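PDB 6ZMQ: cytochrome C-type biogenesis protein ccmF from Thermus thermophilus, which belongs to the membrane-bound cytochrome c heme lyases, binds heme b, and probably handles heme during cytochrome c maturation. Local coordinates for residues A[215-218]-A[219-223]; A[222-225]-A[226-230]; A[514-517]-A[518-522]. All coordinates share one frame; numbering follows the deposited sequence.

Contact 1 (A[215-218]-A[219-223]); sequences RYQT and WVEET. With PTY (phosphatidylethanolamine), chain F.
Gln-217, first residue of a type I beta turn ending at Val-220, meets Glu-221 just beyond it, in the loop that leads from helix 185-213 to helix 224-247. Their side chains cross at about a right angle, with the amide and carboxylate planes 77° apart. Between them NE2 of Gln-217 gives a weak hydrogen bond to OE1 of Glu-221, 3.5 Å long and bent to 140°. The glutamine chain folds at chi2 (74°), which turns NE2 toward the Glu-221 carboxylate. Trp-219 points into the protein instead. Its ring meets the carbonyl O of Tyr-216 at the edge, 3.2 Å from CD1, while CB of Val-220 lies over the centre of one face. Phe-292 stacks on this indole, which is buried among helices 185-213, 266-284 and 288-307. Thr-218 and Glu-222 approach at a slant, OG1 of Thr-218 standing 3.5 Å from OE2 of Glu-222. The firmer partner of that carboxylate is Arg-137, which forms a salt bridge to OE1 and ties the loop to helix 135-157. On the lipid side, the ammonium N1 of a phosphatidylethanolamine donates a hydrogen bond of 3.1 Å to the backbone O of Glu-221.

Contact 2 (A[222-225]-A[226-230]); sequences ETRW and WTLIA. With PTY (phosphatidylethanolamine), chain F.
Trp-225 and Leu-228 lie side by side and point the same way in the first turn of helix 224-247, CZ3 of the indole 3.6 Å from CD2 of the leucine at the ring edge. This edge is tightly packed on protein, whereas CD1 of Trp-225 meets phosphate O11 of a phosphatidylethanolamine at 3.3 Å. Arg-224 folds over the same indole: its chain bends at chi2 (-100°), placing CD above one ring face and the guanidinium over CZ3, while NH2 passes 3.7 Å from CB of Leu-228. Residues of helix 627-644 close over this side. The bonds to Thr-223 O at the N-cap are weak; the next, Leu-228 N to Arg-224 O (3.0 Å) and Ile-229 N to Trp-225 O (2.9 Å), are regular. Trp-226 is on the lipid-facing flank: glycerol C1 covers one ring face, displaced toward the rim, phosphate O12 is 3.3 Å from CH2, and Val-202 and Pro-203 of helix 185-213 also touch the side chain. CD1 of Ile-229 touches the ester carbonyl oxygen O30 of this lipid. Arg-224 NH2 is hydrogen-bonded to O2D of the heme, with Arg-502 close by; two arginines gathered there would probably offset the negative charge of a heme propionate.

Contact 3 (A[514-517]-A[518-522]); sequences ALMG and LAIAF. With LMT (dodecyl-beta-D-maltoside), chain D.
Met-516 and Ile-520 make a local contact one turn apart on helix 501-525, in its part predicted to span the membrane, within the C-terminal region of CcmF. Their side chains cross at a slant, and the contact is between chain ends: CE of Met-516 lies 3.6 Å from CD1 of Ile-520. A bend at chi3 (32°) turns the methionine methyl toward Ile-520, one turn farther on. The dodecyl chain of a maltoside detergent runs beside the pair, its terminal C12 3.7 Å from CE of Met-516 and its C3 3.8 Å from CG2 of Ile-520. Beneath the side chains is the regular i to i+4 bonding of an alpha helix, with Ala-519 N on Leu-515 O at 3.0 Å and Ala-521 N on Gly-517 O at 3.1 Å. Met-242 of helix 224-247 touches both Met-516 and Ile-520. An alanine in place of Ile-520 would probably take away the CD1 contact of the methionine methyl and the CG2 branch on which the detergent chain packs, opening a gap between them. Leu-518 lies against Phe-469 of helix 460-484, while Leu-515 meets Ala-633 of helix 627-644. Gly-517 and Ala-521 border a phosphatidylethanolamine, Ala-521 with CB 3.5 Å from Gly-517 O.

Contacts 1 and 2 overlap along the chain, sharing Glu-222 and Thr-223: the first is the partly buried loop, the second the buried start of helix 224-247. One phosphatidylethanolamine touches both, with its ammonium end at contact 1 and its phosphate and glycerol at contact 2. Contact 3, buried like contact 2, stands apart on helix 501-525, its centre about 28 Å from that of contact 2, yet helix 627-644 packs against both, and helix 224-247, which carries contact 2, also reaches contact 3. Chemistry follows place: polar and charged groups with one buried indole in contact 1, aromatic rings and an arginine beside heme in contact 2, and almost purely aliphatic packing among helices and detergent in contact 3.

Contact 1 (A[215-218]-A[219-223])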
loop_
_atom_site.group_PDB
_atom_site.type_symbol
_atom_site.label_atom_id
_atom_site.label_comp_id
_atom_site.label_asym_id
_atom_site.label_seq_id
_atom_site.Cartn_x
_atom_site.Cartn_y
_atom_site.Cartn_z
ATOM N N ARG A 215 2.333 -6.538 -30.238
ATOM C CA ARG A 215 2.893 -7.748 -29.638
ATOM C C ARG A 215 2.280 -7.872 -28.244
ATOM O O ARG A 215 2.776 -7.271 -27.286
ATOM C CB ARG A 215 4.419 -7.670 -29.602
ATOM C CG ARG A 215 5.043 -7.640 -30.988
ATOM C CD ARG A 215 6.553 -7.855 -30.972
ATOM N NE ARG A 215 7.203 -6.964 -31.933
ATOM C CZ ARG A 215 7.875 -5.869 -31.600
ATOM N NH1 ARG A 215 7.978 -5.525 -30.328
ATOM N NH2 ARG A 215 8.440 -5.114 -32.534
ATOM N N TYR A 216 1.224 -8.688 -28.122
ATOM C CA TYR A 216 0.261 -8.573 -27.030
ATOM C C TYR A 216 0.480 -9.544 -25.884
ATOM O O TYR A 216 -0.200 -9.420 -24.858
ATOM C CB TYR A 216 -1.168 -8.801 -27.545
ATOM C CG TYR A 216 -1.576 -7.918 -28.688
ATOM C CD1 TYR A 216 -1.883 -6.579 -28.481
ATOM C CD2 TYR A 216 -1.683 -8.432 -29.979
ATOM C CE1 TYR A 216 -2.256 -5.767 -29.531
ATOM C CE2 TYR A 216 -2.060 -7.632 -31.036
ATOM C CZ TYR A 216 -2.346 -6.304 -30.805
ATOM O OH TYR A 216 -2.727 -5.509 -31.857
ATOM N N GLN A 217 1.365 -10.523 -26.030
ATOM C CA GLN A 217 1.563 -11.501 -24.975
ATOM C C GLN A 217 2.919 -11.376 -24.296
ATOM O O GLN A 217 3.002 -11.543 -23.074
ATOM C CB GLN A 217 1.359 -12.920 -25.541
ATOM C CG GLN A 217 2.243 -14.039 -24.997
ATOM C CD GLN A 217 1.835 -14.444 -23.595
ATOM O OE1 GLN A 217 0.701 -14.220 -23.191
ATOM N NE2 GLN A 217 2.767 -15.016 -22.840
ATOM N N THR A 218 3.954 -10.981 -25.045
ATOM C CA THR A 218 5.331 -10.988 -24.564
ATOM C C THR A 218 5.603 -9.955 -23.476
ATOM O O THR A 218 6.587 -10.096 -22.745
ATOM C CB THR A 218 6.297 -10.750 -25.732
ATOM O OG1 THR A 218 7.648 -10.849 -25.264
ATOM C CG2 THR A 218 6.074 -9.371 -26.355
ATOM N N TRP A 219 4.748 -8.937 -23.351
ATOM C CA TRP A 219 5.007 -7.792 -22.483
ATOM C C TRP A 219 4.971 -8.107 -20.990
ATOM O O TRP A 219 5.653 -7.414 -20.230
ATOM C CB TRP A 219 3.989 -6.688 -22.775
ATOM C CG TRP A 219 2.613 -7.031 -22.296
ATOM C CD1 TRP A 219 1.723 -7.857 -22.911
ATOM C CD2 TRP A 219 1.969 -6.568 -21.097
ATOM N NE1 TRP A 219 0.571 -7.943 -22.172
ATOM C CE2 TRP A 219 0.698 -7.162 -21.053
ATOM C CE3 TRP A 219 2.347 -5.715 -20.054
ATOM C CZ2 TRP A 219 -0.205 -6.919 -20.019
ATOM C CZ3 TRP A 219 1.449 -5.481 -19.020
ATOM C CH2 TRP A 219 0.188 -6.078 -19.017
ATOM N N VAL A 220 4.223 -9.118 -20.538
ATOM C CA VAL A 220 3.994 -9.239 -19.103
ATOM C C VAL A 220 5.003 -10.189 -18.463
ATOM O O VAL A 220 5.255 -10.087 -17.252
ATOM C CB VAL A 220 2.540 -9.651 -18.763
ATOM C CG1 VAL A 220 2.295 -11.111 -18.978
ATOM C CG2 VAL A 220 2.192 -9.264 -17.330
ATOM N N GLU A 221 5.632 -11.057 -19.245
ATOM C CA GLU A 221 6.591 -12.001 -18.707
ATOM C C GLU A 221 7.996 -11.428 -18.671
ATOM O O GLU A 221 8.835 -11.930 -17.915
ATOM C CB GLU A 221 6.533 -13.299 -19.524
ATOM C CG GLU A 221 6.079 -13.074 -20.960
ATOM C CD GLU A 221 6.035 -14.345 -21.774
ATOM O OE1 GLU A 221 6.166 -14.262 -23.010
ATOM O OE2 GLU A 221 5.826 -15.425 -21.175
ATOM N N GLU A 222 8.249 -10.370 -19.442
ATOM C CA GLU A 222 9.442 -9.560 -19.270
ATOM C C GLU A 222 9.314 -8.539 -18.146
ATOM O O GLU A 222 10.337 -8.005 -17.706
ATOM C CB GLU A 222 9.777 -8.818 -20.566
ATOM C CG GLU A 222 9.749 -9.666 -21.831
ATOM C CD GLU A 222 9.532 -8.821 -23.083
ATOM O OE1 GLU A 222 8.582 -8.007 -23.100
ATOM O OE2 GLU A 222 10.324 -8.949 -24.041
ATOM N N THR A 223 8.102 -8.235 -17.670
ATOM C CA THR A 223 7.933 -7.158 -16.695
ATOM C C THR A 223 7.505 -7.679 -15.324
ATOM O O THR A 223 7.290 -6.878 -14.400
ATOM C CB THR A 223 6.930 -6.113 -17.205
ATOM O OG1 THR A 223 7.081 -4.918 -16.442
ATOM C CG2 THR A 223 5.491 -6.573 -17.059
HETATM C C1 PTY F . 13.469 -5.107 -10.881
HETATM C C2 PTY F . 11.577 -10.494 -15.756
HETATM C C3 PTY F . 12.938 -9.809 -15.633
HETATM O O4 PTY F . 13.535 -3.888 -10.199
HETATM C C5 PTY F . 14.899 -6.887 -11.973
HETATM C C6 PTY F . 14.890 -5.576 -11.175
HETATM O O7 PTY F . 15.511 -5.791 -9.936
HETATM C C8 PTY F . 16.800 -5.268 -9.750
HETATM O O10 PTY F . 17.634 -5.405 -10.583
HETATM C C11 PTY F . 17.134 -4.526 -8.452
HETATM C C12 PTY F . 18.484 -3.818 -8.578
HETATM C C13 PTY F . 18.839 -3.031 -7.312
HETATM C C14 PTY F . 18.971 -3.970 -6.111
HETATM C C15 PTY F . 19.704 -3.272 -4.964
HETATM C C16 PTY F . 19.278 -3.929 -3.650
HETATM C C17 PTY F . 19.400 -2.950 -2.479
HETATM C C18 PTY F . 18.048 -2.471 -1.924
HETATM C C19 PTY F . 16.936 -3.524 -1.975
HETATM C C20 PTY F . 16.079 -3.482 -0.705
HETATM C C21 PTY F . 15.233 -2.206 -0.638
HETATM C C22 PTY F . 14.399 -2.224 0.649
HETATM C C23 PTY F . 13.123 -1.385 0.524
HETATM C C24 PTY F . 13.271 -0.099 1.347
HETATM C C25 PTY F . 12.025 0.133 2.208
HETATM C C26 PTY F . 12.267 1.264 3.210
HETATM C C27 PTY F . 11.360 1.078 4.425
HETATM C C28 PTY F . 12.042 1.702 5.642
HETATM C C29 PTY F . 11.692 0.919 6.904
HETATM C C30 PTY F . 12.535 -3.677 -9.241
HETATM C C31 PTY F . 12.645 -2.508 -8.258
HETATM O O30 PTY F . 11.590 -4.392 -9.198
HETATM C C32 PTY F . 13.948 -2.498 -7.458
HETATM C C33 PTY F . 13.844 -1.420 -6.377
HETATM C C34 PTY F . 14.330 -1.962 -5.033
HETATM C C35 PTY F . 13.561 -1.260 -3.916
HETATM C C36 PTY F . 13.949 0.220 -3.891
HETATM C C37 PTY F . 13.867 0.773 -2.463
HETATM C C38 PTY F . 14.266 2.251 -2.417
HETATM C C39 PTY F . 14.106 2.840 -1.014
HETATM C C40 PTY F . 15.230 3.838 -0.741
HETATM C C41 PTY F . 15.191 4.307 0.713
HETATM C C42 PTY F . 16.040 3.363 1.561
HETATM C C43 PTY F . 17.212 4.146 2.148
HETATM C C44 PTY F . 17.655 3.441 3.427
HETATM P P1 PTY F . 14.294 -8.011 -14.275
HETATM O O11 PTY F . 12.974 -8.976 -14.505
HETATM O O12 PTY F . 14.603 -7.315 -15.579
HETATM O O13 PTY F . 15.480 -8.881 -13.931
HETATM O O14 PTY F . 14.018 -6.901 -13.071
HETATM N N1 PTY F . 11.668 -11.564 -16.734
#

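Contact 2 (A[222-225]-A[226-230])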
loop_
_atom_site.group_PDB
_atom_site.type_symbol
_atom_site.label_atom_id
_atom_site.label_comp_id
_atom_site.label_asym_id
_atom_site.label_seq_id
_atom_site.Cartn_x
_atom_site.Cartn_y
_atom_site.Cartn_z
ATOM N N GLU A 222 8.249 -10.370 -19.442
ATOM C CA GLU A 222 9.442 -9.560 -19.270
ATOM C C GLU A 222 9.314 -8.539 -18.146
ATOM O O GLU A 222 10.337 -8.005 -17.706
ATOM C CB GLU A 222 9.777 -8.818 -20.566
ATOM C CG GLU A 222 9.749 -9.666 -21.831
ATOM C CD GLU A 222 9.532 -8.821 -23.083
ATOM O OE1 GLU A 222 8.582 -8.007 -23.100
ATOM O OE2 GLU A 222 10.324 -8.949 -24.041
ATOM N N THR A 223 8.102 -8.235 -17.670
ATOM C CA THR A 223 7.933 -7.158 -16.695
ATOM C C THR A 223 7.505 -7.679 -15.324
ATOM O O THR A 223 7.290 -6.878 -14.400
ATOM C CB THR A 223 6.930 -6.113 -17.205
ATOM O OG1 THR A 223 7.081 -4.918 -16.442
ATOM C CG2 THR A 223 5.491 -6.573 -17.059
ATOM N N ARG A 224 7.524 -9.008 -15.153
ATOM C CA ARG A 224 6.813 -9.721 -14.089
ATOM C C ARG A 224 7.307 -9.358 -12.688
ATOM O O ARG A 224 6.507 -9.288 -11.740
ATOM C CB ARG A 224 6.941 -11.225 -14.388
ATOM C CG ARG A 224 6.665 -12.215 -13.269
ATOM C CD ARG A 224 7.937 -12.780 -12.598
ATOM N NE ARG A 224 7.729 -13.961 -11.752
ATOM C CZ ARG A 224 7.000 -14.034 -10.634
ATOM N NH1 ARG A 224 6.812 -15.214 -10.063
ATOM N NH2 ARG A 224 6.445 -12.962 -10.076
ATOM N N TRP A 225 8.596 -9.045 -12.555
ATOM C CA TRP A 225 9.154 -8.832 -11.224
ATOM C C TRP A 225 8.798 -7.447 -10.696
ATOM O O TRP A 225 8.633 -7.269 -9.484
ATOM C CB TRP A 225 10.665 -9.074 -11.258
ATOM C CG TRP A 225 11.035 -10.566 -11.355
ATOM C CD1 TRP A 225 11.851 -11.125 -12.296
ATOM C CD2 TRP A 225 10.630 -11.654 -10.491
ATOM N NE1 TRP A 225 11.960 -12.479 -12.098
ATOM C CE2 TRP A 225 11.231 -12.829 -10.994
ATOM C CE3 TRP A 225 9.819 -11.753 -9.351
ATOM C CZ2 TRP A 225 11.045 -14.075 -10.399
ATOM C CZ3 TRP A 225 9.646 -12.992 -8.766
ATOM C CH2 TRP A 225 10.249 -14.134 -9.292
ATOM N N TRP A 226 8.638 -6.467 -11.594
ATOM C CA TRP A 226 8.132 -5.155 -11.189
ATOM C C TRP A 226 6.679 -5.238 -10.756
ATOM O O TRP A 226 6.262 -4.521 -9.844
ATOM C CB TRP A 226 8.245 -4.138 -12.323
ATOM C CG TRP A 226 9.607 -3.648 -12.577
ATOM C CD1 TRP A 226 10.224 -2.586 -11.991
ATOM C CD2 TRP A 226 10.522 -4.162 -13.545
ATOM N NE1 TRP A 226 11.481 -2.412 -12.523
ATOM C CE2 TRP A 226 11.690 -3.375 -13.476
ATOM C CE3 TRP A 226 10.476 -5.229 -14.449
ATOM C CZ2 TRP A 226 12.801 -3.620 -14.277
ATOM C CZ3 TRP A 226 11.583 -5.471 -15.248
ATOM C CH2 TRP A 226 12.729 -4.671 -15.157
ATOM N N THR A 227 5.896 -6.112 -11.399
ATOM C CA THR A 227 4.510 -6.324 -10.991
ATOM C C THR A 227 4.427 -6.948 -9.603
ATOM O O THR A 227 3.685 -6.451 -8.741
ATOM C CB THR A 227 3.792 -7.207 -12.014
ATOM O OG1 THR A 227 4.259 -8.559 -11.902
ATOM C CG2 THR A 227 4.071 -6.708 -13.419
ATOM N N LEU A 228 5.235 -7.991 -9.343
ATOM C CA LEU A 228 5.232 -8.617 -8.017
ATOM C C LEU A 228 5.789 -7.682 -6.944
ATOM O O LEU A 228 5.176 -7.538 -5.881
ATOM C CB LEU A 228 6.025 -9.927 -8.020
ATOM C CG LEU A 228 6.177 -10.534 -6.609
ATOM C CD1 LEU A 228 4.852 -11.019 -5.986
ATOM C CD2 LEU A 228 7.251 -11.568 -6.518
ATOM N N ILE A 229 6.900 -6.995 -7.231
ATOM C CA ILE A 229 7.545 -6.103 -6.269
ATOM C C ILE A 229 6.685 -4.866 -5.999
ATOM O O ILE A 229 6.589 -4.406 -4.855
ATOM C CB ILE A 229 8.968 -5.775 -6.775
ATOM C CG1 ILE A 229 9.953 -6.853 -6.288
ATOM C CG2 ILE A 229 9.425 -4.351 -6.460
ATOM C CD1 ILE A 229 11.314 -6.874 -6.972
ATOM N N ALA A 230 5.975 -4.371 -7.018
ATOM C CA ALA A 230 5.037 -3.261 -6.851
ATOM C C ALA A 230 3.864 -3.656 -5.976
ATOM O O ALA A 230 3.445 -2.886 -5.100
ATOM C CB ALA A 230 4.500 -2.823 -8.210
HETATM C C1 PTY F . 13.469 -5.107 -10.881
HETATM C C2 PTY F . 11.577 -10.494 -15.756
HETATM C C3 PTY F . 12.938 -9.809 -15.633
HETATM O O4 PTY F . 13.535 -3.888 -10.199
HETATM C C5 PTY F . 14.899 -6.887 -11.973
HETATM C C6 PTY F . 14.890 -5.576 -11.175
HETATM O O7 PTY F . 15.511 -5.791 -9.936
HETATM C C8 PTY F . 16.800 -5.268 -9.750
HETATM O O10 PTY F . 17.634 -5.405 -10.583
HETATM C C11 PTY F . 17.134 -4.526 -8.452
HETATM C C12 PTY F . 18.484 -3.818 -8.578
HETATM C C13 PTY F . 18.839 -3.031 -7.312
HETATM C C14 PTY F . 18.971 -3.970 -6.111
HETATM C C15 PTY F . 19.704 -3.272 -4.964
HETATM C C16 PTY F . 19.278 -3.929 -3.650
HETATM C C17 PTY F . 19.400 -2.950 -2.479
HETATM C C18 PTY F . 18.048 -2.471 -1.924
HETATM C C19 PTY F . 16.936 -3.524 -1.975
HETATM C C20 PTY F . 16.079 -3.482 -0.705
HETATM C C21 PTY F . 15.233 -2.206 -0.638
HETATM C C22 PTY F . 14.399 -2.224 0.649
HETATM C C23 PTY F . 13.123 -1.385 0.524
HETATM C C24 PTY F . 13.271 -0.099 1.347
HETATM C C25 PTY F . 12.025 0.133 2.208
HETATM C C26 PTY F . 12.267 1.264 3.210
HETATM C C27 PTY F . 11.360 1.078 4.425
HETATM C C28 PTY F . 12.042 1.702 5.642
HETATM C C29 PTY F . 11.692 0.919 6.904
HETATM C C30 PTY F . 12.535 -3.677 -9.241
HETATM C C31 PTY F . 12.645 -2.508 -8.258
HETATM O O30 PTY F . 11.590 -4.392 -9.198
HETATM C C32 PTY F . 13.948 -2.498 -7.458
HETATM C C33 PTY F . 13.844 -1.420 -6.377
HETATM C C34 PTY F . 14.330 -1.962 -5.033
HETATM C C35 PTY F . 13.561 -1.260 -3.916
HETATM C C36 PTY F . 13.949 0.220 -3.891
HETATM C C37 PTY F . 13.867 0.773 -2.463
HETATM C C38 PTY F . 14.266 2.251 -2.417
HETATM C C39 PTY F . 14.106 2.840 -1.014
HETATM C C40 PTY F . 15.230 3.838 -0.741
HETATM C C41 PTY F . 15.191 4.307 0.713
HETATM C C42 PTY F . 16.040 3.363 1.561
HETATM C C43 PTY F . 17.212 4.146 2.148
HETATM C C44 PTY F . 17.655 3.441 3.427
HETATM P P1 PTY F . 14.294 -8.011 -14.275
HETATM O O11 PTY F . 12.974 -8.976 -14.505
HETATM O O12 PTY F . 14.603 -7.315 -15.579
HETATM O O13 PTY F . 15.480 -8.881 -13.931
HETATM O O14 PTY F . 14.018 -6.901 -13.071
HETATM N N1 PTY F . 11.668 -11.564 -16.734
#

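Contact 3 (A[514-517]-A[518-522])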
loop_
_atom_site.group_PDB
_atom_site.type_symbol
_atom_site.label_atom_id
_atom_site.label_comp_id
_atom_site.label_asym_id
_atom_site.label_seq_id
_atom_site.Cartn_x
_atom_site.Cartn_y
_atom_site.Cartn_z
ATOM N N ALA A 514 -5.372 -16.317 4.481
ATOM C CA ALA A 514 -6.388 -17.176 5.120
ATOM C C ALA A 514 -6.553 -16.845 6.600
ATOM O O ALA A 514 -7.687 -16.825 7.072
ATOM C CB ALA A 514 -5.957 -18.591 4.942
ATOM N N LEU A 515 -5.428 -16.685 7.299
ATOM C CA LEU A 515 -5.309 -16.330 8.697
ATOM C C LEU A 515 -5.824 -14.922 8.972
ATOM O O LEU A 515 -6.472 -14.700 10.005
ATOM C CB LEU A 515 -3.830 -16.445 9.088
ATOM C CG LEU A 515 -3.217 -16.382 10.494
ATOM C CD1 LEU A 515 -4.081 -17.038 11.562
ATOM C CD2 LEU A 515 -1.820 -16.996 10.453
ATOM N N MET A 516 -5.658 -14.000 8.013
ATOM C CA MET A 516 -6.232 -12.662 8.170
ATOM C C MET A 516 -7.743 -12.632 7.977
ATOM O O MET A 516 -8.407 -11.805 8.598
ATOM C CB MET A 516 -5.589 -11.655 7.220
ATOM C CG MET A 516 -4.307 -11.021 7.744
ATOM S SD MET A 516 -3.825 -9.449 6.983
ATOM C CE MET A 516 -5.406 -8.700 6.587
ATOM N N GLY A 517 -8.298 -13.471 7.099
ATOM C CA GLY A 517 -9.750 -13.555 6.975
ATOM C C GLY A 517 -10.417 -14.024 8.255
ATOM O O GLY A 517 -11.413 -13.424 8.701
ATOM N N LEU A 518 -9.834 -15.064 8.892
ATOM C CA LEU A 518 -10.282 -15.478 10.230
ATOM C C LEU A 518 -10.141 -14.355 11.255
ATOM O O LEU A 518 -11.078 -14.095 12.020
ATOM C CB LEU A 518 -9.534 -16.732 10.711
ATOM C CG LEU A 518 -9.901 -17.360 12.083
ATOM C CD1 LEU A 518 -9.779 -18.858 12.054
ATOM C CD2 LEU A 518 -9.037 -16.886 13.284
ATOM N N ALA A 519 -8.967 -13.709 11.301
ATOM C CA ALA A 519 -8.685 -12.683 12.306
ATOM C C ALA A 519 -9.604 -11.468 12.160
ATOM O O ALA A 519 -10.109 -10.934 13.157
ATOM C CB ALA A 519 -7.213 -12.266 12.213
ATOM N N ILE A 520 -9.872 -11.055 10.916
ATOM C CA ILE A 520 -10.731 -9.900 10.661
ATOM C C ILE A 520 -12.178 -10.200 11.019
ATOM O O ILE A 520 -12.831 -9.381 11.679
ATOM C CB ILE A 520 -10.565 -9.421 9.205
ATOM C CG1 ILE A 520 -9.079 -9.119 8.955
ATOM C CG2 ILE A 520 -11.502 -8.238 8.860
ATOM C CD1 ILE A 520 -8.762 -8.357 7.709
ATOM N N ALA A 521 -12.683 -11.397 10.667
ATOM C CA ALA A 521 -14.073 -11.696 11.014
ATOM C C ALA A 521 -14.252 -11.897 12.519
ATOM O O ALA A 521 -15.266 -11.465 13.089
ATOM C CB ALA A 521 -14.561 -12.908 10.236
ATOM N N PHE A 522 -13.249 -12.481 13.185
ATOM C CA PHE A 522 -13.328 -12.676 14.632
ATOM C C PHE A 522 -13.193 -11.359 15.406
ATOM O O PHE A 522 -13.820 -11.196 16.464
ATOM C CB PHE A 522 -12.272 -13.695 15.081
ATOM C CG PHE A 522 -12.793 -15.113 15.157
ATOM C CD1 PHE A 522 -12.734 -15.949 14.055
ATOM C CD2 PHE A 522 -13.346 -15.593 16.330
ATOM C CE1 PHE A 522 -13.209 -17.248 14.118
ATOM C CE2 PHE A 522 -13.826 -16.887 16.405
ATOM C CZ PHE A 522 -13.754 -17.714 15.292
HETATM C C1B LMT D . -15.744 1.475 14.587
HETATM C C2B LMT D . -17.302 1.523 14.700
HETATM C C3B LMT D . -17.839 2.100 16.052
HETATM C C4B LMT D . -16.751 2.387 17.123
HETATM C C5B LMT D . -15.650 3.181 16.398
HETATM C C6B LMT D . -14.617 3.670 17.405
HETATM O O1B LMT D . -15.359 1.496 13.231
HETATM O O2B LMT D . -17.758 2.272 13.646
HETATM O O3B LMT D . -18.849 1.323 16.545
HETATM O "O4'" LMT D . -17.265 3.138 18.157
HETATM O O5B LMT D . -15.028 2.476 15.311
HETATM O O6B LMT D . -15.212 4.503 18.316
HETATM C "C1'" LMT D . -14.134 -1.291 10.232
HETATM C "C2'" LMT D . -15.669 -1.105 10.456
HETATM C "C3'" LMT D . -15.950 0.193 11.280
HETATM C "C4'" LMT D . -15.101 0.265 12.569
HETATM C "C5'" LMT D . -13.651 0.234 12.020
HETATM C "C6'" LMT D . -12.559 0.555 13.004
HETATM O "O1'" LMT D . -13.858 -2.596 9.891
HETATM O "O2'" LMT D . -16.295 -0.976 9.245
HETATM O "O3'" LMT D . -17.275 0.296 11.575
HETATM O "O5'" LMT D . -13.399 -1.039 11.443
HETATM O "O6'" LMT D . -12.500 -0.520 13.847
HETATM C C1 LMT D . -13.706 -2.880 8.507
HETATM C C2 LMT D . -12.675 -3.974 8.426
HETATM C C3 LMT D . -12.872 -5.036 7.383
HETATM C C4 LMT D . -12.258 -4.584 6.078
HETATM C C5 LMT D . -12.422 -5.663 5.048
HETATM C C6 LMT D . -11.273 -5.780 4.090
HETATM C C7 LMT D . -9.964 -5.880 4.824
HETATM C C8 LMT D . -9.079 -6.852 4.124
HETATM C C9 LMT D . -7.705 -6.318 3.884
HETATM C C10 LMT D . -6.927 -7.356 3.132
HETATM C C11 LMT D . -5.514 -6.909 2.965
HETATM C C12 LMT D . -4.574 -8.063 2.996
#